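Local coordinates for protein dihydrofolate reductase (Moritella profunda, PDB 3IA4) that probably reduces 7,8-dihydrofolate to tetrahydrofolate with NADPH, a key step in folate metabolism, and is seen here with NADPH and the inhibitor methotrexate bound, at residues 16-21 / 122-127; 38-43 / 88-93. All blocks are in the same frame, centred on the assembly; numbering follows the deposited sequence.

Contact 1. Residues 16-21 / 122-127; sequences GLDNKM and EGDTWF. With NDP (NADPH dihydro-nicotinamide-adenine-dinucleotide phosphate), chain E.
G16 and T125 form an antiparallel hydrogen-bonded pair. Both bonds, G16 N to T125 O and T125 N to G16 O, are weak, at 3.4 Å. A shorter, nearly straight bond joins D124 N to G16 O at 2.8 Å. G16 O thus takes a good bond from D124 N and a weak one from T125 N. T125 OG1 sits 3.0 Å from G16 CA, and a CB on G16 would collide with it. Past G16 the chain reverses in a type I' beta turn from L17 to K20.

Here the mobile active-site loop, part of which is 16-21, meets the loop between strands F and G of the dihydrofolate reductase fold. Bonds of this kind, one to a glycine carbonyl and one to an aspartate carboxylate, mark the closed loop in the E. coli enzyme.

The D124 carboxylate reaches back to the turn, its CG set between the backbone N and the carbonyl carbon (chi1 68°). D18 N meets D124 OD2 at 2.8 Å, with an N-H...O angle of 171°. It comes from above the carboxylate plane, 40° out of it. The other oxygen, D124 OD1, accepts from a water at 2.6 Å. That water also accepts from N19 N and pairs with O3D of NADPH at 2.7 Å. D18 OD2 is 3.8 Å from D124 OD2, and two like charges this close would probably repel. L17 crosses D124 at about a right angle and lays CD1 beside OD2. N19 ND2 bonds to N46 O, and N19 O to S50 OG. M21 touches both NADPH and methotrexate.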
loop_
_atom_site.group_PDB
_atom_site.type_symbol
_atom_site.label_atom_id
_atom_site.label_comp_id
_atom_site.label_asym_id
_atom_site.label_seq_id
_atom_site.Cartn_x
_atom_site.Cartn_y
_atom_site.Cartn_z
ATOM N N GLY A 16 -8.297 5.772 4.548
ATOM C CA GLY A 16 -7.792 6.161 5.874
ATOM C C GLY A 16 -8.689 7.168 6.581
ATOM O O GLY A 16 -9.450 7.868 5.904
ATOM N N LEU A 17 -8.613 7.184 7.909
ATOM C CA LEU A 17 -9.275 8.214 8.703
ATOM C C LEU A 17 -8.462 8.356 9.970
ATOM O O LEU A 17 -8.206 7.344 10.648
ATOM C CB LEU A 17 -10.718 7.782 9.016
ATOM C CG LEU A 17 -11.454 8.785 9.918
ATOM C CD1 LEU A 17 -11.590 10.171 9.322
ATOM C CD2 LEU A 17 -12.829 8.266 10.309
ATOM N N ASP A 18 -8.051 9.568 10.327
ATOM C CA ASP A 18 -7.327 9.793 11.595
ATOM C C ASP A 18 -6.047 8.935 11.746
ATOM O O ASP A 18 -5.753 8.399 12.852
ATOM C CB ASP A 18 -8.241 9.552 12.798
ATOM C CG ASP A 18 -9.429 10.498 12.833
ATOM O OD1 ASP A 18 -10.528 10.054 13.274
ATOM O OD2 ASP A 18 -9.289 11.665 12.405
ATOM N N ASN A 19 -5.347 8.779 10.626
ATOM C CA ASN A 19 -4.083 8.012 10.510
ATOM C C ASN A 19 -4.211 6.540 10.876
ATOM O O ASN A 19 -3.238 5.915 11.329
ATOM C CB ASN A 19 -2.904 8.611 11.321
ATOM C CG ASN A 19 -1.557 8.413 10.602
ATOM O OD1 ASN A 19 -1.476 8.734 9.416
ATOM N ND2 ASN A 19 -0.491 7.948 11.311
ATOM N N LYS A 20 -5.430 6.004 10.738
ATOM C CA LYS A 20 -5.692 4.587 10.908
ATOM C C LYS A 20 -6.584 4.143 9.748
ATOM O O LYS A 20 -7.033 4.979 8.979
ATOM C CB LYS A 20 -6.447 4.318 12.219
ATOM C CG LYS A 20 -5.629 4.681 13.435
ATOM C CD LYS A 20 -6.443 4.456 14.722
ATOM C CE LYS A 20 -6.102 5.484 15.820
ATOM N NZ LYS A 20 -4.655 5.566 16.248
ATOM N N MET A 21 -6.893 2.843 9.647
ATOM C CA MET A 21 -7.843 2.425 8.627
ATOM C C MET A 21 -9.160 2.204 9.307
ATOM O O MET A 21 -9.170 1.597 10.388
ATOM C CB MET A 21 -7.332 1.202 7.885
ATOM C CG MET A 21 -6.018 1.541 7.109
ATOM S SD MET A 21 -5.001 0.112 6.732
ATOM C CE MET A 21 -6.186 -1.053 6.191
ATOM N N GLU A 122 -16.699 6.884 6.231
ATOM C CA GLU A 122 -16.097 8.227 6.021
ATOM C C GLU A 122 -14.568 8.171 6.026
ATOM O O GLU A 122 -13.925 7.408 6.736
ATOM C CB GLU A 122 -16.556 9.201 7.105
ATOM C CG GLU A 122 -17.939 9.815 6.787
ATOM C CD GLU A 122 -18.440 10.690 7.934
ATOM O OE1 GLU A 122 -17.586 11.062 8.827
ATOM O OE2 GLU A 122 -19.681 10.932 7.970
ATOM N N GLY A 123 -13.954 8.993 5.181
ATOM C CA GLY A 123 -12.514 9.025 5.111
ATOM C C GLY A 123 -11.911 10.413 5.325
ATOM O O GLY A 123 -12.623 11.404 5.300
ATOM N N ASP A 124 -10.585 10.450 5.544
ATOM C CA ASP A 124 -9.836 11.691 5.367
ATOM C C ASP A 124 -8.610 11.512 4.445
ATOM O O ASP A 124 -7.780 12.410 4.335
ATOM C CB ASP A 124 -9.457 12.340 6.720
ATOM C CG ASP A 124 -8.444 11.545 7.505
ATOM O OD1 ASP A 124 -7.724 10.653 6.959
ATOM O OD2 ASP A 124 -8.312 11.851 8.715
ATOM N N THR A 125 -8.504 10.330 3.829
ATOM C CA THR A 125 -7.467 10.026 2.829
ATOM C C THR A 125 -8.068 9.059 1.811
ATOM O O THR A 125 -8.856 8.158 2.156
ATOM C CB THR A 125 -6.200 9.382 3.428
ATOM O OG1 THR A 125 -6.578 8.436 4.387
ATOM C CG2 THR A 125 -5.401 10.473 4.181
ATOM N N TRP A 126 -7.766 9.297 0.542
ATOM C CA TRP A 126 -8.354 8.512 -0.531
ATOM C C TRP A 126 -7.269 8.021 -1.446
ATOM O O TRP A 126 -6.275 8.728 -1.713
ATOM C CB TRP A 126 -9.318 9.407 -1.392
ATOM C CG TRP A 126 -10.541 9.767 -0.638
ATOM C CD1 TRP A 126 -11.748 9.147 -0.727
ATOM C CD2 TRP A 126 -10.694 10.838 0.304
ATOM N NE1 TRP A 126 -12.641 9.719 0.175
ATOM C CE2 TRP A 126 -12.018 10.762 0.811
ATOM C CE3 TRP A 126 -9.822 11.837 0.810
ATOM C CZ2 TRP A 126 -12.497 11.633 1.812
ATOM C CZ3 TRP A 126 -10.309 12.714 1.826
ATOM C CH2 TRP A 126 -11.642 12.597 2.298
ATOM N N PHE A 127 -7.462 6.852 -2.003
ATOM C CA PHE A 127 -6.544 6.355 -3.101
ATOM C C PHE A 127 -6.701 7.256 -4.335
ATOM O O PHE A 127 -7.770 7.834 -4.599
ATOM C CB PHE A 127 -6.981 4.906 -3.483
ATOM C CG PHE A 127 -5.917 4.155 -4.232
ATOM C CD1 PHE A 127 -6.027 3.925 -5.614
ATOM C CD2 PHE A 127 -4.770 3.742 -3.544
ATOM C CE1 PHE A 127 -4.973 3.240 -6.316
ATOM C CE2 PHE A 127 -3.743 3.076 -4.210
ATOM C CZ PHE A 127 -3.807 2.852 -5.605
HETATM P PA NDP E . 1.838 9.186 4.003
HETATM O O1A NDP E . 1.841 9.210 2.496
HETATM O O2A NDP E . 1.881 7.896 4.762
HETATM O O5B NDP E . 3.020 10.125 4.632
HETATM C C5B NDP E . 3.216 11.445 4.082
HETATM C C4B NDP E . 4.516 11.954 4.692
HETATM O O4B NDP E . 5.579 11.348 3.943
HETATM C C3B NDP E . 4.726 13.456 4.381
HETATM O O3B NDP E . 4.042 14.254 5.341
HETATM C C2B NDP E . 6.238 13.613 4.384
HETATM O O2B NDP E . 6.781 13.408 5.693
HETATM C C1B NDP E . 6.602 12.342 3.644
HETATM N N9A NDP E . 6.731 12.519 2.182
HETATM C C8A NDP E . 5.727 12.456 1.294
HETATM N N7A NDP E . 6.191 12.562 0.032
HETATM C C5A NDP E . 7.545 12.677 0.121
HETATM C C6A NDP E . 8.679 12.786 -0.809
HETATM N N6A NDP E . 8.513 12.855 -2.170
HETATM N N1A NDP E . 9.922 12.849 -0.221
HETATM C C2A NDP E . 10.170 12.774 1.082
HETATM N N3A NDP E . 9.181 12.674 1.967
HETATM C C4A NDP E . 7.879 12.618 1.531
HETATM O O3 NDP E . 0.604 10.059 4.581
HETATM P PN NDP E . -0.968 10.217 4.276
HETATM O O1N NDP E . -1.137 10.664 2.871
HETATM O O2N NDP E . -1.555 11.028 5.373
HETATM O O5D NDP E . -1.499 8.724 4.300
HETATM C C5D NDP E . -1.665 8.083 5.557
HETATM C C4D NDP E . -3.077 7.518 5.657
HETATM O O4D NDP E . -3.225 6.378 4.731
HETATM C C3D NDP E . -3.438 6.967 7.045
HETATM O O3D NDP E . -4.830 7.235 7.300
HETATM C C2D NDP E . -3.267 5.454 6.902
HETATM O O2D NDP E . -4.064 4.676 7.829
HETATM C C1D NDP E . -3.744 5.267 5.488
HETATM N N1N NDP E . -3.241 4.080 4.804
HETATM C C2N NDP E . -4.136 3.247 4.269
HETATM C C3N NDP E . -3.709 2.181 3.518
HETATM C C7N NDP E . -4.743 1.261 2.947
HETATM O O7N NDP E . -4.377 0.408 2.166
HETATM N N7N NDP E . -6.049 1.430 3.178
HETATM C C4N NDP E . -2.252 1.832 3.257
HETATM C C5N NDP E . -1.417 2.866 3.842
HETATM C C6N NDP E . -1.917 3.890 4.610
HETATM P P2B NDP E . 7.723 14.535 6.384
HETATM O O1X NDP E . 8.316 13.798 7.505
HETATM O O2X NDP E . 8.606 14.995 5.275
HETATM O O3X NDP E . 6.788 15.660 6.732
HETATM O O HOH W 1 -5.503 9.727 8.020
#

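Contact 2. Residues 38-43 / 88-93; sequences GKPIVM and GDVEEL
P40 and L93 meet where two parallel neighbours of the central dihydrofolate reductase sheet begin. Strand 41-44 runs beside strand 92-97, and the segments 38-43 and 88-93 lead into them. Backbone bonds that P40 and V42 make with M94 carry the pairing just beyond.

On one side of this junction is a salt bridge. K39 NZ donates to E92 OE1 at 2.9 Å. It comes from above the carboxylate plane, 52° out of it. The lysine chain is extended beyond CG, and its CE also passes 3.4 Å from E92 OE1. E92 is extended too, with CG anti to the backbone N (chi1 -173°), and the two chains cross obliquely. E92 OE2 forms a salt bridge with R111 and hydrogen bonds with Y113 OH and S4 OG, so both oxygens of this buried carboxylate have partners. K39 NZ also donates to A35 O. An alanine in place of K39 would probably leave E92 OE1 without its positive mate and A35 O without this donor.

The apolar side centres on P40. Its ring CD lies 3.5 Å from E92 O. P40 and V90 reach toward each other tip to tip, with P40 CG 3.8 Å from V90 CG2. P40 CB lies 4.1 Å from L93 CD2. V90 and L93 also touch M1, and V42 rests on I61 and L63 of the next strand. V42 and L93 cross at about a right angle. V42 CG2 is anti to its carbonyl carbon, and it presses on L93 CD2 at 3.3 Å, tighter than usual van der Waals contact.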
loop_
_atom_site.group_PDB
_atom_site.type_symbol
_atom_site.label_atom_id
_atom_site.label_comp_id
_atom_site.label_asym_id
_atom_site.label_seq_id
_atom_site.Cartn_x
_atom_site.Cartn_y
_atom_site.Cartn_z
ATOM N N GLY A 38 9.134 -10.653 1.404
ATOM C CA GLY A 38 10.276 -10.858 0.520
ATOM C C GLY A 38 10.547 -9.710 -0.430
ATOM O O GLY A 38 11.389 -9.836 -1.304
ATOM N N LYS A 39 9.828 -8.590 -0.297
ATOM C CA LYS A 39 9.995 -7.490 -1.243
ATOM C C LYS A 39 10.314 -6.196 -0.439
ATOM O O LYS A 39 9.905 -6.065 0.722
ATOM C CB LYS A 39 8.697 -7.271 -2.039
ATOM C CG LYS A 39 8.170 -8.529 -2.727
ATOM C CD LYS A 39 6.883 -8.233 -3.457
ATOM C CE LYS A 39 6.295 -9.566 -4.036
ATOM N NZ LYS A 39 4.978 -9.324 -4.673
ATOM N N PRO A 40 10.992 -5.220 -1.060
ATOM C CA PRO A 40 11.150 -3.941 -0.378
ATOM C C PRO A 40 9.800 -3.267 -0.345
ATOM O O PRO A 40 9.046 -3.410 -1.333
ATOM C CB PRO A 40 12.054 -3.123 -1.322
ATOM C CG PRO A 40 12.644 -4.139 -2.266
ATOM C CD PRO A 40 11.641 -5.224 -2.383
ATOM N N ILE A 41 9.495 -2.596 0.745
ATOM C CA ILE A 41 8.244 -1.832 0.868
ATOM C C ILE A 41 8.602 -0.364 1.105
ATOM O O ILE A 41 9.463 -0.050 1.926
ATOM C CB ILE A 41 7.344 -2.409 1.999
ATOM C CG1 ILE A 41 8.018 -2.403 3.385
ATOM C CG2 ILE A 41 6.809 -3.787 1.572
ATOM C CD1 ILE A 41 7.030 -2.885 4.492
ATOM N N VAL A 42 7.961 0.531 0.347
ATOM C CA VAL A 42 8.232 1.939 0.421
ATOM C C VAL A 42 6.962 2.630 0.943
ATOM O O VAL A 42 5.869 2.331 0.468
ATOM C CB VAL A 42 8.520 2.478 -0.994
ATOM C CG1 VAL A 42 8.712 3.937 -0.910
ATOM C CG2 VAL A 42 9.804 1.795 -1.541
ATOM N N MET A 43 7.114 3.494 1.929
ATOM C CA MET A 43 5.939 4.139 2.580
ATOM C C MET A 43 6.265 5.566 2.988
ATOM O O MET A 43 7.448 5.934 3.236
ATOM C CB MET A 43 5.535 3.328 3.794
ATOM C CG MET A 43 6.436 3.477 4.978
ATOM S SD MET A 43 6.299 2.096 6.185
ATOM C CE MET A 43 7.261 0.805 5.321
ATOM N N GLY A 88 17.256 -1.191 -4.851
ATOM C CA GLY A 88 18.244 -1.986 -5.568
ATOM C C GLY A 88 17.684 -2.696 -6.811
ATOM O O GLY A 88 16.631 -2.321 -7.327
ATOM N N ASP A 89 18.350 -3.742 -7.295
ATOM C CA ASP A 89 17.898 -4.338 -8.559
ATOM C C ASP A 89 16.896 -5.439 -8.367
ATOM O O ASP A 89 17.060 -6.476 -8.961
ATOM C CB ASP A 89 19.093 -4.957 -9.316
ATOM C CG ASP A 89 19.809 -3.962 -10.197
ATOM O OD1 ASP A 89 19.212 -3.539 -11.242
ATOM O OD2 ASP A 89 20.978 -3.626 -9.848
ATOM N N VAL A 90 15.892 -5.275 -7.506
ATOM C CA VAL A 90 14.978 -6.365 -7.244
ATOM C C VAL A 90 13.922 -6.594 -8.312
ATOM O O VAL A 90 13.747 -5.795 -9.229
ATOM C CB VAL A 90 14.235 -6.116 -5.877
ATOM C CG1 VAL A 90 15.225 -6.193 -4.722
ATOM C CG2 VAL A 90 13.555 -4.788 -5.892
ATOM N N GLU A 91 13.184 -7.692 -8.169
ATOM C CA GLU A 91 12.167 -8.012 -9.162
ATOM C C GLU A 91 11.048 -6.963 -9.101
ATOM O O GLU A 91 10.594 -6.512 -10.134
ATOM C CB GLU A 91 11.639 -9.427 -8.927
ATOM C CG GLU A 91 10.266 -9.752 -9.483
ATOM C CD GLU A 91 10.196 -9.906 -10.984
ATOM O OE1 GLU A 91 11.205 -10.319 -11.653
ATOM O OE2 GLU A 91 9.084 -9.606 -11.502
ATOM N N GLU A 92 10.676 -6.567 -7.873
ATOM C CA GLU A 92 9.452 -5.753 -7.684
ATOM C C GLU A 92 9.569 -4.978 -6.389
ATOM O O GLU A 92 9.910 -5.546 -5.361
ATOM C CB GLU A 92 8.279 -6.712 -7.598
ATOM C CG GLU A 92 6.920 -6.076 -7.560
ATOM C CD GLU A 92 5.831 -7.108 -7.565
ATOM O OE1 GLU A 92 6.093 -8.266 -7.148
ATOM O OE2 GLU A 92 4.695 -6.807 -7.976
ATOM N N LEU A 93 9.248 -3.685 -6.466
ATOM C CA LEU A 93 9.226 -2.760 -5.341
ATOM C C LEU A 93 7.731 -2.593 -4.987
ATOM O O LEU A 93 6.915 -2.493 -5.913
ATOM C CB LEU A 93 9.827 -1.464 -5.877
ATOM C CG LEU A 93 9.854 -0.117 -5.235
ATOM C CD1 LEU A 93 8.408 0.329 -4.990
ATOM C CD2 LEU A 93 10.626 -0.312 -3.989
#

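The chain's centre lies between contact 1 and contact 2. Their centres are 25 Å apart, their nearest atoms are about 10 Å apart, and they do not touch. Both segments of contact 2 fall between 16-21 and 122-127 in sequence. The bound cofactor relates the two. Contact 1 borders NADPH directly. In contact 2, the side chain of V42 stays about 9 Å from NADPH and about 10 Å from methotrexate. Both strands that start at contact 2 nevertheless run toward the cofactor site. Strand 41-44 leads to R45, N46 and T47, and through N46 this part of the chain reaches contact 1. Strand 92-97 leads to G98 and A99, and A99 lies near T125.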